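PDB 3SUL: cerato-platanin-like protein from Moniliophthora perniciosa, which is a secreted cerato-platanin of unknown function, built on a double-psi beta-barrel fold. Local coordinates for residues A[42-47]-A[76-81]; A[62-67]-A[112-117]. All coordinates share one frame; numbering follows the deposited sequence.

Interaction 1: residues A[42-47]-A[76-81]; sequences VPSYVG and HVVGVD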
ATOM      1  N   VAL A  42       5.956  -7.812   5.954  1.00 13.51           N
ATOM      2  CA  VAL A  42       6.572  -6.639   5.312  1.00 11.94           C
ATOM      3  C   VAL A  42       6.613  -5.556   6.345  1.00 11.43           C
ATOM      4  O   VAL A  42       5.570  -5.223   6.898  1.00 12.33           O
ATOM      5  CB  VAL A  42       5.765  -6.162   4.102  1.00 12.79           C
ATOM      6  CG1 VAL A  42       6.390  -4.919   3.454  1.00 11.60           C
ATOM      7  CG2 VAL A  42       5.568  -7.283   3.141  1.00 14.43           C
ATOM      8  N   PRO A  43       7.762  -4.886   6.466  1.00 12.12           N
ATOM      9  CA  PRO A  43       7.944  -3.885   7.511  1.00 12.77           C
ATOM     10  C   PRO A  43       7.450  -2.500   7.080  1.00 12.35           C
ATOM     11  O   PRO A  43       8.123  -1.480   7.191  1.00 13.24           O
ATOM     12  CB  PRO A  43       9.429  -3.994   7.801  1.00 12.17           C
ATOM     13  CG  PRO A  43      10.038  -4.289   6.444  1.00 14.03           C
ATOM     14  CD  PRO A  43       9.035  -5.290   5.891  1.00 12.30           C
ATOM     15  N   SER A  44       6.257  -2.512   6.496  1.00 13.17           N
ATOM     16  CA  SER A  44       5.680  -1.335   5.963  1.00 13.79           C
ATOM     17  C   SER A  44       4.213  -1.595   5.858  1.00 14.22           C
ATOM     18  O   SER A  44       3.774  -2.735   5.734  1.00 15.52           O
ATOM     19  CB  SER A  44       6.240  -1.087   4.556  1.00 14.52           C
ATOM     20  OG  SER A  44       5.745   0.104   4.035  1.00 13.49           O
ATOM     21  N   TYR A  45       3.432  -0.533   5.760  1.00 15.29           N
ATOM     22  CA  TYR A  45       2.094  -0.669   5.305  1.00 15.05           C
ATOM     23  C   TYR A  45       2.189  -1.191   3.890  1.00 16.76           C
ATOM     24  O   TYR A  45       3.114  -0.873   3.131  1.00 16.58           O
ATOM     25  CB  TYR A  45       1.373   0.687   5.228  1.00 16.66           C
ATOM     26  CG  TYR A  45       1.216   1.394   6.545  1.00 19.48           C
ATOM     27  CD1 TYR A  45       0.509   0.793   7.592  1.00 21.36           C
ATOM     28  CD2 TYR A  45       1.680   2.693   6.723  1.00 18.55           C
ATOM     29  CE1 TYR A  45       0.350   1.448   8.812  1.00 20.04           C
ATOM     30  CE2 TYR A  45       1.539   3.373   7.961  1.00 18.66           C
ATOM     31  CZ  TYR A  45       0.831   2.713   8.989  1.00 20.43           C
ATOM     32  OH  TYR A  45       0.639   3.378  10.160  1.00 23.09           O
ATOM     33  N   VAL A  46       1.204  -1.978   3.544  1.00 15.50           N
ATOM     34  CA  VAL A  46       1.031  -2.486   2.182  1.00 15.27           C
ATOM     35  C   VAL A  46      -0.335  -2.118   1.669  1.00 17.06           C
ATOM     36  O   VAL A  46      -1.294  -1.888   2.415  1.00 19.24           O
ATOM     37  CB  VAL A  46       1.192  -4.007   2.072  1.00 16.49           C
ATOM     38  CG1 VAL A  46       2.590  -4.424   2.517  1.00 14.87           C
ATOM     39  CG2 VAL A  46       0.070  -4.724   2.969  1.00 17.72           C
ATOM     40  N   GLY A  47      -0.412  -2.082   0.385  1.00 15.13           N
ATOM     41  CA  GLY A  47      -1.583  -1.504  -0.230  1.00 18.96           C
ATOM     42  C   GLY A  47      -1.679  -1.893  -1.664  1.00 16.55           C
ATOM     43  O   GLY A  47      -0.719  -2.343  -2.350  1.00 18.02           O
ATOM     44  N   HIS A  76       4.595   5.491   4.306  1.00 14.47           N
ATOM     45  CA  HIS A  76       5.135   4.706   3.217  1.00 13.39           C
ATOM     46  C   HIS A  76       4.299   3.464   2.994  1.00 15.38           C
ATOM     47  O   HIS A  76       3.906   2.766   3.924  1.00 15.32           O
ATOM     48  CB  HIS A  76       6.567   4.365   3.497  1.00 14.49           C
ATOM     49  CG  HIS A  76       7.461   5.558   3.449  1.00 16.71           C
ATOM     50  ND1 HIS A  76       7.681   6.378   4.542  1.00 17.42           N
ATOM     51  CD2 HIS A  76       8.199   6.073   2.432  1.00 21.73           C
ATOM     52  CE1 HIS A  76       8.518   7.345   4.188  1.00 19.55           C
ATOM     53  NE2 HIS A  76       8.835   7.190   2.908  1.00 20.28           N
ATOM     54  N   VAL A  77       3.950   3.226   1.762  1.00 14.17           N
ATOM     55  CA  VAL A  77       3.147   2.065   1.403  1.00 15.35           C
ATOM     56  C   VAL A  77       3.860   1.267   0.336  1.00 13.58           C
ATOM     57  O   VAL A  77       4.379   1.813  -0.644  1.00 14.00           O
ATOM     58  CB  VAL A  77       1.714   2.537   0.964  1.00 15.39           C
ATOM     59  CG1 VAL A  77       0.908   1.336   0.468  1.00 18.60           C
ATOM     60  CG2 VAL A  77       1.048   3.221   2.186  1.00 15.83           C
ATOM     61  N   VAL A  78       3.862  -0.056   0.506  1.00 13.52           N
ATOM     62  CA  VAL A  78       4.421  -0.949  -0.508  1.00 11.67           C
ATOM     63  C   VAL A  78       3.246  -1.408  -1.332  1.00 13.12           C
ATOM     64  O   VAL A  78       2.238  -1.925  -0.792  1.00 14.14           O
ATOM     65  CB  VAL A  78       5.059  -2.159   0.093  1.00 13.62           C
ATOM     66  CG1 VAL A  78       5.584  -3.110  -1.029  1.00 11.33           C
ATOM     67  CG2 VAL A  78       6.211  -1.682   0.902  1.00 11.81           C
ATOM     68  N   GLY A  79       3.389  -1.203  -2.625  1.00 12.64           N
ATOM     69  CA  GLY A  79       2.294  -1.580  -3.592  1.00 14.14           C
ATOM     70  C   GLY A  79       2.375  -3.101  -3.747  1.00 14.12           C
ATOM     71  O   GLY A  79       3.428  -3.651  -4.040  1.00 15.70           O
ATOM     72  N   VAL A  80       1.254  -3.798  -3.492  1.00 14.60           N
ATOM     73  CA  VAL A  80       1.313  -5.253  -3.576  1.00 16.10           C
ATOM     74  C   VAL A  80       0.113  -5.788  -4.313  1.00 16.86           C
ATOM     75  O   VAL A  80       0.006  -6.984  -4.467  1.00 16.04           O
ATOM     76  CB  VAL A  80       1.339  -5.917  -2.191  1.00 13.98           C
ATOM     77  CG1 VAL A  80       2.516  -5.409  -1.382  1.00 14.81           C
ATOM     78  CG2 VAL A  80       0.060  -5.638  -1.412  1.00 14.74           C
ATOM     79  N   ASP A  81      -0.817  -4.911  -4.691  1.00 17.89           N
ATOM     80  CA  ASP A  81      -2.010  -5.413  -5.362  1.00 17.52           C
ATOM     81  C   ASP A  81      -2.560  -4.359  -6.337  1.00 19.65           C
ATOM     82  O   ASP A  81      -2.184  -3.217  -6.331  1.00 19.24           O
ATOM     83  CB  ASP A  81      -3.086  -5.867  -4.360  1.00 17.62           C
ATOM     84  CG  ASP A  81      -4.051  -6.865  -4.991  1.00 19.15           C
ATOM     85  OD1 ASP A  81      -3.760  -7.300  -6.135  1.00 16.72           O
ATOM     86  OD2 ASP A  81      -5.042  -7.179  -4.343  1.00 21.65           O
TER
HETATM   87  O   HOH W   1       5.006   2.003   6.364  1.00 15.15           O

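Interaction 2: residues A[62-67]-A[112-117]; sequences TCYQIT and ATLVDK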
ATOM      1  N   THR A  62       6.873  -1.964  -5.051  1.00 16.60           N
ATOM      2  CA  THR A  62       7.416  -0.594  -5.041  1.00 15.57           C
ATOM      3  C   THR A  62       6.903   0.142  -3.845  1.00 15.62           C
ATOM      4  O   THR A  62       5.879  -0.159  -3.274  1.00 15.26           O
ATOM      5  CB  THR A  62       7.020   0.167  -6.321  1.00 17.39           C
ATOM      6  OG1 THR A  62       5.635  -0.029  -6.609  1.00 19.48           O
ATOM      7  CG2 THR A  62       7.861  -0.366  -7.375  1.00 16.96           C
ATOM      8  N   CYS A  63       7.604   1.190  -3.542  1.00 12.67           N
ATOM      9  CA  CYS A  63       7.378   1.936  -2.305  1.00 14.27           C
ATOM     10  C   CYS A  63       6.882   3.380  -2.618  1.00 14.55           C
ATOM     11  O   CYS A  63       7.502   4.101  -3.408  1.00 15.19           O
ATOM     12  CB  CYS A  63       8.667   1.920  -1.583  1.00 13.95           C
ATOM     13  SG  CYS A  63       8.685   2.869  -0.027  1.00 15.13           S
ATOM     14  N   TYR A  64       5.818   3.774  -1.960  1.00 12.79           N
ATOM     15  CA  TYR A  64       5.267   5.099  -2.199  1.00 14.74           C
ATOM     16  C   TYR A  64       5.301   5.883  -0.923  1.00 12.88           C
ATOM     17  O   TYR A  64       4.950   5.368   0.169  1.00 14.45           O
ATOM     18  CB  TYR A  64       3.837   5.053  -2.700  1.00 16.61           C
ATOM     19  CG  TYR A  64       3.850   4.370  -4.025  1.00 22.63           C
ATOM     20  CD1 TYR A  64       3.922   5.098  -5.254  1.00 28.60           C
ATOM     21  CD2 TYR A  64       3.859   2.989  -4.061  1.00 29.34           C
ATOM     22  CE1 TYR A  64       3.970   4.409  -6.480  1.00 28.53           C
ATOM     23  CE2 TYR A  64       3.912   2.318  -5.252  1.00 30.69           C
ATOM     24  CZ  TYR A  64       3.960   3.007  -6.456  1.00 31.81           C
ATOM     25  OH  TYR A  64       4.011   2.206  -7.612  1.00 33.99           O
ATOM     26  N   GLN A  65       5.793   7.101  -1.045  1.00 13.25           N
ATOM     27  CA  GLN A  65       5.717   7.963   0.098  1.00 14.83           C
ATOM     28  C   GLN A  65       4.453   8.745  -0.167  1.00 15.20           C
ATOM     29  O   GLN A  65       4.337   9.413  -1.207  1.00 17.58           O
ATOM     30  CB  GLN A  65       7.003   8.766   0.104  1.00 15.99           C
ATOM     31  CG  GLN A  65       7.008   9.839   1.075  1.00 19.36           C
ATOM     32  CD  GLN A  65       7.989  10.948   0.660  1.00 22.37           C
ATOM     33  OE1 GLN A  65       9.180  10.746   0.679  1.00 26.36           O
ATOM     34  NE2 GLN A  65       7.461  12.093   0.232  1.00 27.92           N
ATOM     35  N   ILE A  66       3.480   8.655   0.766  1.00 16.41           N
ATOM     36  CA  ILE A  66       2.128   9.213   0.566  1.00 16.05           C
ATOM     37  C   ILE A  66       1.836  10.219   1.644  1.00 17.13           C
ATOM     38  O   ILE A  66       1.973   9.920   2.817  1.00 16.72           O
ATOM     39  CB  ILE A  66       1.068   8.171   0.679  1.00 16.85           C
ATOM     40  CG1 ILE A  66       1.378   6.989  -0.241  1.00 17.90           C
ATOM     41  CG2 ILE A  66      -0.345   8.833   0.518  1.00 14.98           C
ATOM     42  CD1 ILE A  66       0.283   5.917  -0.289  1.00 16.82           C
ATOM     43  N   THR A  67       1.363  11.392   1.241  1.00 17.81           N
ATOM     44  CA  THR A  67       1.088  12.497   2.161  1.00 18.70           C
ATOM     45  C   THR A  67      -0.351  13.008   2.023  1.00 17.67           C
ATOM     46  O   THR A  67      -0.866  13.072   0.954  1.00 19.85           O
ATOM     47  CB  THR A  67       2.109  13.660   1.950  1.00 17.97           C
ATOM     48  OG1 THR A  67       3.455  13.157   2.015  1.00 16.33           O
ATOM     49  CG2 THR A  67       1.846  14.808   2.941  1.00 20.36           C
ATOM     50  N   ALA A 112       1.286  11.360  -3.590  1.00 22.73           N
ATOM     51  CA  ALA A 112       2.193  10.217  -3.483  1.00 23.68           C
ATOM     52  C   ALA A 112       3.338  10.276  -4.458  1.00 25.08           C
ATOM     53  O   ALA A 112       3.157  10.774  -5.576  1.00 27.04           O
ATOM     54  CB  ALA A 112       1.461   8.901  -3.681  1.00 23.35           C
ATOM     55  N   THR A 113       4.489   9.731  -4.047  1.00 22.02           N
ATOM     56  CA  THR A 113       5.756   9.733  -4.737  1.00 21.65           C
ATOM     57  C   THR A 113       6.431   8.405  -4.615  1.00 21.20           C
ATOM     58  O   THR A 113       6.620   7.884  -3.533  1.00 21.61           O
ATOM     59  CB  THR A 113       6.705  10.850  -4.174  1.00 20.95           C
ATOM     60  OG1 THR A 113       6.099  12.082  -4.509  1.00 25.18           O
ATOM     61  CG2 THR A 113       8.169  10.762  -4.735  1.00 23.21           C
ATOM     62  N   LEU A 114       6.822   7.849  -5.756  1.00 20.31           N
ATOM     63  CA  LEU A 114       7.599   6.635  -5.771  1.00 19.24           C
ATOM     64  C   LEU A 114       8.974   6.932  -5.227  1.00 20.90           C
ATOM     65  O   LEU A 114       9.590   7.924  -5.616  1.00 22.51           O
ATOM     66  CB  LEU A 114       7.750   6.127  -7.249  1.00 20.16           C
ATOM     67  CG  LEU A 114       8.566   4.859  -7.426  1.00 23.42           C
ATOM     68  CD1 LEU A 114       7.741   3.747  -6.892  1.00 21.40           C
ATOM     69  CD2 LEU A 114       8.859   4.583  -8.957  1.00 25.00           C
ATOM     70  N   VAL A 115       9.454   6.110  -4.291  1.00 18.32           N
ATOM     71  CA  VAL A 115      10.726   6.323  -3.641  1.00 17.59           C
ATOM     72  C   VAL A 115      11.423   4.992  -3.560  1.00 17.79           C
ATOM     73  O   VAL A 115      10.810   3.939  -3.822  1.00 19.29           O
ATOM     74  CB  VAL A 115      10.534   6.993  -2.227  1.00 15.56           C
ATOM     75  CG1 VAL A 115       9.786   8.331  -2.377  1.00 15.80           C
ATOM     76  CG2 VAL A 115       9.804   5.996  -1.260  1.00 14.58           C
ATOM     77  N   ASP A 116      12.689   5.006  -3.213  1.00 19.44           N
ATOM     78  CA  ASP A 116      13.481   3.827  -3.057  1.00 20.80           C
ATOM     79  C   ASP A 116      12.785   2.863  -2.152  1.00 21.41           C
ATOM     80  O   ASP A 116      12.181   3.249  -1.173  1.00 19.66           O
ATOM     81  CB  ASP A 116      14.800   4.179  -2.468  1.00 22.67           C
ATOM     82  CG  ASP A 116      15.754   4.720  -3.505  1.00 29.77           C
ATOM     83  OD1 ASP A 116      15.287   5.366  -4.468  1.00 36.83           O
ATOM     84  OD2 ASP A 116      16.974   4.451  -3.369  1.00 39.12           O
ATOM     85  N   LYS A 117      12.857   1.606  -2.533  1.00 19.64           N
ATOM     86  CA  LYS A 117      12.291   0.499  -1.759  1.00 20.58           C
ATOM     87  C   LYS A 117      12.699   0.595  -0.287  1.00 18.89           C
ATOM     88  O   LYS A 117      11.949   0.141   0.579  1.00 17.49           O
ATOM     89  CB  LYS A 117      12.945  -0.740  -2.337  1.00 21.37           C
ATOM     90  CG  LYS A 117      12.323  -1.988  -2.165  1.00 27.36           C
ATOM     91  CD  LYS A 117      13.133  -3.094  -2.920  1.00 32.31           C
ATOM     92  CE  LYS A 117      14.676  -3.164  -2.735  1.00 35.39           C
ATOM     93  NZ  LYS A 117      15.050  -4.597  -2.506  1.00 38.05           N
TER
HETATM   94  O   HOH W   2       9.908   1.795  -4.968  1.00 21.10           O

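Interaction 1: residues A[42-47]-A[76-81]
Ser44 holds OG anti to its backbone N (chi1 -177°), and Val78 places CG2 beside its own N; these torsions set Ser44 OG 3.6 Å from Val78 CG2. The contact pairs two neighbouring parallel strands of the double-psi beta barrel, 45-49 and 73-80. Tyr45 O takes two donors: Val78 N at 2.8 Å from across the pair and Ser44 OG from the residue just before it. An alanine at Ser44 would probably leave Tyr45 O with the backbone donor but without its hydroxyl mate, and would take away the contact of OG with Val78 CG2. The pairing runs on through Gly47, whose N donates to Val78 O. Val42, Val46, Val78 and Val80 form an apolar cluster, and Phe19 touches Val42 and Val80. Within it Val80 CG1 lies 4.0 Å from Val46 CB. Val77 CG1 comes within 3.7 Å of Gly47 N and sits where a side chain at Gly47 would have to go, so the glycine suits this tight spot. A water bridges the start of the pairing, donating to His76 O and accepting from Tyr45 N. His76 O also lies at the edge of the Tyr45 ring, near its plane, while the ring hydroxyl bonds to Asp96. At the far end Gly47 O receives Val80 N at 2.7 Å, with the donor nearly along the C=O axis.

Interaction 2: residues A[62-67]-A[112-117]
Gln65 N donates to Thr113 O at 2.7 Å in a nearly straight bond, with an angle of 169° at the hydrogen. Thr113 N returns a bond to Gln65 O, so these two residues form a hydrogen-bonded antiparallel pair. Tyr64 with Leu114 and Ile66 with Ala112 are the non-hydrogen-bonded pairs beside it. Further along, Val115 N donates to Cys63 O at 2.9 Å. There a water takes over the next link. It accepts from Cys63 N and donates to Val115 O at 2.6 Å.

On the face of Tyr64 and Leu114, the leucine lays CD1 over the phenol ring. In this CH-pi contact Leu114 CD1 is 4.2 Å from the centroid of the Tyr64 ring and 26° off its normal. Leu114 CD1 also meets Thr62 CB at 3.7 Å, so one methyl touches both the threonine and the ring. The ring is held at its hydroxyl by Thr51 and packs edge-to-face with Phe87. Ile66 CG1 meets Ala112 CB on the same face, and Phe87 touches both residues.

The other face carries Cys63, Gln65 and Val115. Val115 CG1 is anti to its carbonyl carbon and lies 3.8 Å from Gln65 CB, and the two side chains cross at about a right angle. The other methyl, CG2, reaches Cys63 SG at 3.5 Å. Cys63 SG is anti to its backbone N (chi1 177°) and forms a disulfide with Cys120, which ties this strand to the C-terminal end of the chain. The whole is an antiparallel strand pair of the double-psi beta barrel of the cerato-platanin family, with the disulfide at the end where the pairing passes to water.

In the fold
From the N terminus, the chain first meets 42-47, at the start of strand 45-49, and then 62-67 on strand 63-68. It turns back through 76-81, where interaction 1 closes a loop of 28 intervening residues. Strand 87-89 and helices 91-98 and 102-105 follow before 112-117 closes interaction 2 over 44 residues. The two contacts cross, because 62-67 lies inside the loop of interaction 1 and its partner comes after it. They meet directly between 62-67 and 76-81, with probable hydrogen bonds from Tyr64 N to Val77 O and from Gly79 N to Thr62 O. Together they join strands 45-49, 73-80, 63-68 and 107-115 in one mixed sheet.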